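Local coordinates for protein tumor necrosis factor receptor superfamily member 11B (Mus musculus, PDB 4E4D) that acts as a secreted decoy receptor that captures the cytokine RANKL through its cysteine-rich domains and so restrains osteoclast formation, at residues B[17-21]-B[33-39]; B[101-107]-B[130-135]; B[23-29]-B[50-56]. All blocks are in the same frame, centred on the assembly; numbering follows the deposited sequence.

Contact 1 (B[17-21]-B[33-39]); sequences QLLCD and CTVRRKT
L18, chi1 p, lays its CD1 methyl over the start of the 33-39 loop, 4.2 Å from V35 CA, at the edge of the contact. The disulfide from C20 to C33 is the covalent link of the contact: SG to SG is 2.0 Å with a chi3 of -70°, and both cysteines take the p rotamer and point toward each other with their CA atoms 6.0 Å apart. Segment 17-21 is extended throughout and becomes strand at 20-21, while 33-39 is an irregular loop, turned back at T34 by an ST motif in which T34 OG1 (chi1 p) accepts from R37 N at 2.8 Å. The loop therefore returns to the strand, and T39, rotamer m, donates from OG1 to D21 O at 2.6 Å. K38, fully extended, brings CE within 3.3 Å of D21 OD1; its NZ stays 4.2 Å from that oxygen, beyond a salt bridge. A small, partly exposed unit held by a disulfide in place of a hydrophobic core is the general principle of TNF-receptor cysteine-rich domains, here the first repeat. Strand 20-21 pairs antiparallel with strand 9-10, where Y10 meets C20 and T39, and the loop joins strand 27-31 to strand 40-43.

Contact 2 (B[101-107]-B[130-135]); sequences RSCPPGS and SGETSS
This is a surface contact between two irregular loops, one from the third cysteine-rich repeat (101-107) and one from the fourth (130-135), packed mostly backbone against backbone. The two segments run antiparallel, with CA-CA separations of 4.4 Å for S102 and S135, 4.8 Å for P104 and T133, and 3.9 Å for P105 and G131. Segment 101-107 is extended up to a type II turn from P104 to S107, closed by S107 N to P104 O at 3.0 Å. G106 has phi/psi of 109/8, where a side chain would collide with the preceding carbonyl; G131 has positive phi (48/61), which likewise favours glycine. The bends meet as backbone packing, G131 CA lying 3.4 Å from G106 N. S130, chi1 p, reaches across with OG to make a weak hydrogen bond to S107 O at 3.5 Å. T133 CG2 rests 3.7 Å from P105 CD, and T133 CA directs its hydrogen at C103 O, 3.3 Å away. Farther along, S135 CB comes within 3.0 Å of R101 O. C103 fixes its loop through a disulfide to C121, while S134 OG turns instead to K136 N. With just one weak conventional hydrogen bond between the segments, the chemistry implies that this junction of successive repeats relies on close backbone fit and a CA-H...O contact more than on strong polar pairing.

Contact 3 (B[23-29]-B[50-56]); sequences CAPGTYL and TDSWHTS
The junction between the first and second cysteine-rich repeats of this elongated TNF-receptor fold is built from a type II turn, A24 to T27, leading into strand 27-31, and from the loop 50-56 that runs against it. Backbone hydrogen bonds set the register. C23 and H54 form a single antiparallel, hydrogen-bonded bridge (CA-CA 5.7 Å), with C23 N to H54 O at 3.3 Å and a weak return bond from H54 N to C23 O at 3.4 Å. L29 N donates to S56 O at 3.2 Å, and G26 N weakly to T50 O at 3.3 Å. The turn closes through T27 N to A24 O at 3.3 Å, reinforced by T27 OG1 to the same A24 O at 2.7 Å; G26, at phi/psi 93/-4, occupies its glycine position. Packing comes next. W53, chi1 m and chi2 90°, spreads one face over the turn: A24 CA sits 3.8 Å from the centroid of the six-membered ring as a CH-pi contact, and P25 CD is 4.2 Å from W53 CE2. L29, chi1 and chi2 both t, places CD1 4.0 Å from T55 CG2. Beyond the two segments, C23 is disulfide-bonded to C41, and the 50-56 loop faces RANKL: T55 makes backbone hydrogen bonds with the ligand chain, while T50, S52, H54 and S56 pack on it. The junction therefore also forms part of the cytokine-binding surface. On the receptor side the buried imidazole of H54, chi1 p, turns its edge to the strand, and its NE2 donates to T27 O at 2.8 Å.

How the contacts relate
From the N terminus, the chain passes through 17-21 and 23-29 before returning at 33-39, which closes contact 1 inside the first repeat; it then reaches 50-56, closing contact 3 across the boundary with the second. The two contacts therefore cross, and they touch where T39 CG2 packs 3.9 Å from C23 SG and 4.2 Å from L29 CG. Contact 2 follows in series on the opposite side of the chain's centre, about 49 Å from contact 3 and 64 Å from contact 1, centre to centre. Contact 1 thus fastens one repeat internally, whereas contacts 3 and 2 join repeats one to two and three to four along the rod.

Contact 1 (B[17-21]-B[33-39])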
# COMPACT_ATOMS: atom_id res chain seq x y z
N GLN B 17 6.27 -45.90 -3.92
CA GLN B 17 5.82 -44.93 -4.90
C GLN B 17 5.05 -45.61 -6.04
O GLN B 17 5.45 -46.67 -6.51
CB GLN B 17 7.00 -44.15 -5.47
CG GLN B 17 6.61 -42.99 -6.37
CD GLN B 17 7.80 -42.17 -6.81
OE1 GLN B 17 8.95 -42.51 -6.53
NE2 GLN B 17 7.53 -41.06 -7.50
N LEU B 18 3.96 -44.99 -6.46
CA LEU B 18 3.12 -45.55 -7.52
C LEU B 18 2.35 -44.45 -8.22
O LEU B 18 2.12 -43.38 -7.65
CB LEU B 18 2.15 -46.58 -6.94
CG LEU B 18 0.98 -46.04 -6.12
CD1 LEU B 18 -0.07 -47.13 -5.91
CD2 LEU B 18 1.44 -45.49 -4.78
N LEU B 19 1.93 -44.72 -9.45
CA LEU B 19 1.17 -43.74 -10.22
C LEU B 19 -0.33 -43.95 -10.02
O LEU B 19 -0.76 -45.03 -9.61
CB LEU B 19 1.53 -43.82 -11.71
CG LEU B 19 1.36 -45.15 -12.44
CD1 LEU B 19 -0.09 -45.42 -12.80
CD2 LEU B 19 2.23 -45.18 -13.68
N CYS B 20 -1.11 -42.92 -10.30
CA CYS B 20 -2.56 -42.99 -10.13
C CYS B 20 -3.26 -41.83 -10.83
O CYS B 20 -2.63 -40.82 -11.16
CB CYS B 20 -2.92 -43.01 -8.64
SG CYS B 20 -2.21 -41.66 -7.68
N ASP B 21 -4.56 -41.98 -11.06
CA ASP B 21 -5.33 -41.04 -11.85
C ASP B 21 -5.49 -39.67 -11.19
O ASP B 21 -5.68 -39.57 -9.98
CB ASP B 21 -6.71 -41.62 -12.16
CG ASP B 21 -6.64 -42.86 -13.03
OD1 ASP B 21 -6.37 -43.95 -12.49
OD2 ASP B 21 -6.85 -42.74 -14.25
N CYS B 33 -4.57 -41.92 -4.22
CA CYS B 33 -4.74 -43.32 -4.55
C CYS B 33 -3.87 -44.18 -3.65
O CYS B 33 -2.68 -43.92 -3.48
CB CYS B 33 -4.36 -43.58 -6.00
SG CYS B 33 -2.64 -43.16 -6.39
N THR B 34 -4.48 -45.20 -3.05
CA THR B 34 -3.73 -46.17 -2.26
C THR B 34 -3.54 -47.43 -3.10
O THR B 34 -4.18 -47.60 -4.13
CB THR B 34 -4.47 -46.53 -0.96
OG1 THR B 34 -5.69 -47.21 -1.26
CG2 THR B 34 -4.76 -45.27 -0.15
N VAL B 35 -2.64 -48.30 -2.65
CA VAL B 35 -2.41 -49.56 -3.34
C VAL B 35 -3.73 -50.30 -3.56
O VAL B 35 -3.86 -51.11 -4.47
CB VAL B 35 -1.44 -50.46 -2.55
CG1 VAL B 35 -2.04 -50.83 -1.20
CG2 VAL B 35 -1.11 -51.72 -3.35
N ARG B 36 -4.71 -50.01 -2.71
CA ARG B 36 -5.99 -50.70 -2.74
C ARG B 36 -7.06 -49.91 -3.48
O ARG B 36 -7.89 -50.48 -4.18
CB ARG B 36 -6.45 -50.99 -1.31
CG ARG B 36 -7.41 -52.16 -1.18
CD ARG B 36 -7.86 -52.37 0.26
NE ARG B 36 -8.79 -51.33 0.71
CZ ARG B 36 -8.44 -50.19 1.30
NH1 ARG B 36 -7.16 -49.91 1.53
NH2 ARG B 36 -9.38 -49.33 1.66
N ARG B 37 -7.05 -48.58 -3.32
CA ARG B 37 -8.09 -47.74 -3.89
C ARG B 37 -7.58 -46.79 -4.97
O ARG B 37 -6.41 -46.40 -4.98
CB ARG B 37 -8.77 -46.91 -2.79
CG ARG B 37 -9.49 -47.74 -1.75
CD ARG B 37 -10.44 -46.88 -0.94
NE ARG B 37 -11.51 -46.32 -1.77
CZ ARG B 37 -12.41 -45.45 -1.35
NH1 ARG B 37 -12.40 -45.02 -0.10
NH2 ARG B 37 -13.34 -45.01 -2.19
N LYS B 38 -8.48 -46.42 -5.87
CA LYS B 38 -8.19 -45.46 -6.92
C LYS B 38 -8.34 -44.05 -6.36
O LYS B 38 -8.99 -43.85 -5.34
CB LYS B 38 -9.14 -45.67 -8.10
CG LYS B 38 -8.86 -44.81 -9.32
CD LYS B 38 -9.86 -45.10 -10.43
CE LYS B 38 -9.59 -44.24 -11.66
NZ LYS B 38 -10.55 -44.54 -12.77
N THR B 39 -7.74 -43.07 -7.02
CA THR B 39 -7.81 -41.68 -6.56
C THR B 39 -9.25 -41.29 -6.28
O THR B 39 -10.12 -41.41 -7.15
CB THR B 39 -7.22 -40.70 -7.60
OG1 THR B 39 -5.82 -40.93 -7.75
CG2 THR B 39 -7.45 -39.26 -7.17

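Contact 2 (B[101-107]-B[130-135])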
# COMPACT_ATOMS: atom_id res chain seq x y z
N ARG B 101 -12.63 4.60 -27.56
CA ARG B 101 -12.04 5.88 -27.93
C ARG B 101 -12.81 6.52 -29.08
O ARG B 101 -13.38 5.83 -29.92
CB ARG B 101 -10.58 5.69 -28.33
CG ARG B 101 -9.85 6.98 -28.65
CD ARG B 101 -8.42 6.72 -29.12
NE ARG B 101 -7.62 6.03 -28.11
CZ ARG B 101 -7.47 4.71 -28.03
NH1 ARG B 101 -8.06 3.90 -28.90
NH2 ARG B 101 -6.71 4.19 -27.07
N SER B 102 -12.82 7.85 -29.10
CA SER B 102 -13.50 8.60 -30.16
C SER B 102 -12.49 9.41 -30.96
O SER B 102 -11.90 10.37 -30.46
CB SER B 102 -14.55 9.53 -29.56
OG SER B 102 -15.53 8.80 -28.84
N CYS B 103 -12.29 9.01 -32.22
CA CYS B 103 -11.35 9.69 -33.10
C CYS B 103 -11.72 11.16 -33.26
O CYS B 103 -12.86 11.48 -33.59
CB CYS B 103 -11.31 9.01 -34.47
SG CYS B 103 -10.74 7.30 -34.44
N PRO B 104 -10.75 12.07 -33.04
CA PRO B 104 -10.99 13.51 -33.16
C PRO B 104 -11.19 13.94 -34.60
O PRO B 104 -11.05 13.12 -35.51
CB PRO B 104 -9.71 14.12 -32.59
CG PRO B 104 -8.66 13.10 -32.84
CD PRO B 104 -9.35 11.77 -32.68
N PRO B 105 -11.53 15.23 -34.82
CA PRO B 105 -11.71 15.76 -36.17
C PRO B 105 -10.46 15.56 -37.03
O PRO B 105 -9.42 16.15 -36.74
CB PRO B 105 -11.97 17.25 -35.93
CG PRO B 105 -12.49 17.33 -34.54
CD PRO B 105 -11.78 16.25 -33.79
N GLY B 106 -10.57 14.74 -38.06
CA GLY B 106 -9.44 14.45 -38.93
C GLY B 106 -8.92 13.03 -38.74
O GLY B 106 -7.88 12.67 -39.29
N SER B 107 -9.64 12.24 -37.96
CA SER B 107 -9.26 10.85 -37.72
C SER B 107 -10.48 9.94 -37.78
O SER B 107 -11.57 10.32 -37.35
CB SER B 107 -8.58 10.72 -36.35
OG SER B 107 -8.29 9.37 -36.06
N SER B 130 -12.18 13.29 -42.91
CA SER B 130 -13.30 12.88 -42.07
C SER B 130 -13.85 14.06 -41.27
O SER B 130 -15.03 14.38 -41.36
CB SER B 130 -12.87 11.76 -41.13
OG SER B 130 -11.82 12.19 -40.27
N GLY B 131 -12.98 14.69 -40.48
CA GLY B 131 -13.38 15.81 -39.65
C GLY B 131 -14.64 15.52 -38.87
O GLY B 131 -15.65 16.21 -39.03
N GLU B 132 -14.58 14.51 -38.01
CA GLU B 132 -15.74 14.12 -37.21
C GLU B 132 -15.30 13.45 -35.90
O GLU B 132 -14.33 12.70 -35.87
CB GLU B 132 -16.64 13.17 -38.00
CG GLU B 132 -17.86 12.69 -37.23
CD GLU B 132 -18.67 11.67 -38.00
OE1 GLU B 132 -18.25 11.30 -39.12
OE2 GLU B 132 -19.72 11.24 -37.49
N THR B 133 -16.04 13.73 -34.83
CA THR B 133 -15.78 13.11 -33.54
C THR B 133 -16.66 11.88 -33.36
O THR B 133 -17.66 11.93 -32.64
CB THR B 133 -16.05 14.09 -32.38
OG1 THR B 133 -17.37 14.62 -32.49
CG2 THR B 133 -15.05 15.24 -32.41
N SER B 134 -16.30 10.79 -34.02
CA SER B 134 -17.09 9.57 -33.99
C SER B 134 -16.22 8.34 -33.80
O SER B 134 -15.13 8.24 -34.36
CB SER B 134 -17.90 9.43 -35.28
OG SER B 134 -18.62 8.21 -35.31
N SER B 135 -16.71 7.40 -32.99
CA SER B 135 -16.03 6.13 -32.78
C SER B 135 -16.72 5.02 -33.58
O SER B 135 -16.51 3.84 -33.33
CB SER B 135 -16.02 5.76 -31.30
OG SER B 135 -17.34 5.55 -30.82

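Contact 3 (B[23-29]-B[50-56])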
# COMPACT_ATOMS: atom_id res chain seq x y z
N CYS B 23 -7.66 -36.02 -10.84
CA CYS B 23 -9.08 -35.74 -10.73
C CYS B 23 -9.58 -34.99 -11.96
O CYS B 23 -8.94 -34.05 -12.42
CB CYS B 23 -9.38 -34.94 -9.46
SG CYS B 23 -9.37 -35.94 -7.95
N ALA B 24 -10.72 -35.42 -12.48
CA ALA B 24 -11.30 -34.81 -13.67
C ALA B 24 -11.88 -33.44 -13.34
O ALA B 24 -12.10 -33.12 -12.17
CB ALA B 24 -12.38 -35.71 -14.25
N PRO B 25 -12.12 -32.62 -14.37
CA PRO B 25 -12.77 -31.32 -14.15
C PRO B 25 -14.13 -31.50 -13.50
O PRO B 25 -14.82 -32.48 -13.77
CB PRO B 25 -12.92 -30.77 -15.57
CG PRO B 25 -11.88 -31.46 -16.37
CD PRO B 25 -11.78 -32.83 -15.79
N GLY B 26 -14.51 -30.56 -12.63
CA GLY B 26 -15.76 -30.66 -11.90
C GLY B 26 -15.60 -31.32 -10.55
O GLY B 26 -16.55 -31.41 -9.78
N THR B 27 -14.39 -31.80 -10.25
CA THR B 27 -14.13 -32.47 -8.99
C THR B 27 -12.80 -32.02 -8.39
O THR B 27 -11.98 -31.40 -9.07
CB THR B 27 -14.07 -34.01 -9.17
OG1 THR B 27 -12.88 -34.37 -9.87
CG2 THR B 27 -15.28 -34.51 -9.94
N TYR B 28 -12.60 -32.32 -7.11
CA TYR B 28 -11.34 -32.05 -6.44
C TYR B 28 -10.84 -33.32 -5.75
O TYR B 28 -11.63 -34.21 -5.44
CB TYR B 28 -11.50 -30.93 -5.41
CG TYR B 28 -12.37 -31.30 -4.23
CD1 TYR B 28 -11.81 -31.87 -3.09
CD2 TYR B 28 -13.74 -31.08 -4.25
CE1 TYR B 28 -12.60 -32.21 -2.01
CE2 TYR B 28 -14.53 -31.42 -3.17
CZ TYR B 28 -13.96 -31.99 -2.05
OH TYR B 28 -14.74 -32.33 -0.97
N LEU B 29 -9.54 -33.39 -5.53
CA LEU B 29 -8.93 -34.56 -4.90
C LEU B 29 -9.15 -34.54 -3.39
O LEU B 29 -8.74 -33.60 -2.71
CB LEU B 29 -7.43 -34.59 -5.21
CG LEU B 29 -6.67 -35.87 -4.86
CD1 LEU B 29 -5.35 -35.90 -5.61
CD2 LEU B 29 -6.42 -35.98 -3.36
N THR B 50 -13.51 -26.50 -11.51
CA THR B 50 -12.21 -26.99 -11.96
C THR B 50 -12.31 -27.24 -13.47
O THR B 50 -13.29 -27.84 -13.93
CB THR B 50 -11.81 -28.29 -11.23
OG1 THR B 50 -11.41 -27.99 -9.89
CG2 THR B 50 -10.65 -28.97 -11.94
N ASP B 51 -11.32 -26.79 -14.22
CA ASP B 51 -11.41 -26.80 -15.68
C ASP B 51 -10.29 -27.58 -16.36
O ASP B 51 -9.96 -27.33 -17.51
CB ASP B 51 -11.43 -25.37 -16.21
CG ASP B 51 -10.23 -24.56 -15.75
OD1 ASP B 51 -9.20 -25.18 -15.40
OD2 ASP B 51 -10.31 -23.32 -15.73
N SER B 52 -9.70 -28.53 -15.64
CA SER B 52 -8.64 -29.36 -16.20
C SER B 52 -8.28 -30.50 -15.26
O SER B 52 -8.72 -30.54 -14.11
CB SER B 52 -7.39 -28.51 -16.46
OG SER B 52 -6.86 -27.99 -15.26
N TRP B 53 -7.48 -31.45 -15.75
CA TRP B 53 -6.98 -32.53 -14.92
C TRP B 53 -5.92 -31.98 -13.99
O TRP B 53 -4.97 -31.33 -14.43
CB TRP B 53 -6.42 -33.65 -15.79
CG TRP B 53 -7.43 -34.25 -16.72
CD1 TRP B 53 -7.73 -33.85 -17.98
CD2 TRP B 53 -8.30 -35.36 -16.44
NE1 TRP B 53 -8.72 -34.63 -18.52
CE2 TRP B 53 -9.09 -35.57 -17.59
CE3 TRP B 53 -8.48 -36.20 -15.33
CZ2 TRP B 53 -10.04 -36.58 -17.66
CZ3 TRP B 53 -9.43 -37.20 -15.41
CH2 TRP B 53 -10.20 -37.38 -16.57
N HIS B 54 -6.07 -32.25 -12.70
CA HIS B 54 -5.26 -31.59 -11.69
C HIS B 54 -4.99 -32.49 -10.49
O HIS B 54 -5.42 -33.65 -10.46
CB HIS B 54 -5.98 -30.33 -11.20
CG HIS B 54 -7.29 -30.62 -10.54
ND1 HIS B 54 -7.54 -30.31 -9.22
CD2 HIS B 54 -8.42 -31.21 -11.01
CE1 HIS B 54 -8.77 -30.68 -8.91
NE2 HIS B 54 -9.32 -31.23 -9.97
N THR B 55 -4.27 -31.96 -9.51
CA THR B 55 -3.97 -32.68 -8.28
C THR B 55 -4.41 -31.90 -7.04
O THR B 55 -4.33 -32.40 -5.92
CB THR B 55 -2.46 -32.99 -8.19
OG1 THR B 55 -2.03 -33.63 -9.39
CG2 THR B 55 -2.15 -33.89 -7.00
N SER B 56 -4.86 -30.67 -7.24
CA SER B 56 -5.28 -29.82 -6.13
C SER B 56 -6.35 -30.49 -5.28
O SER B 56 -7.24 -31.16 -5.81
CB SER B 56 -5.79 -28.47 -6.63
OG SER B 56 -6.17 -27.64 -5.54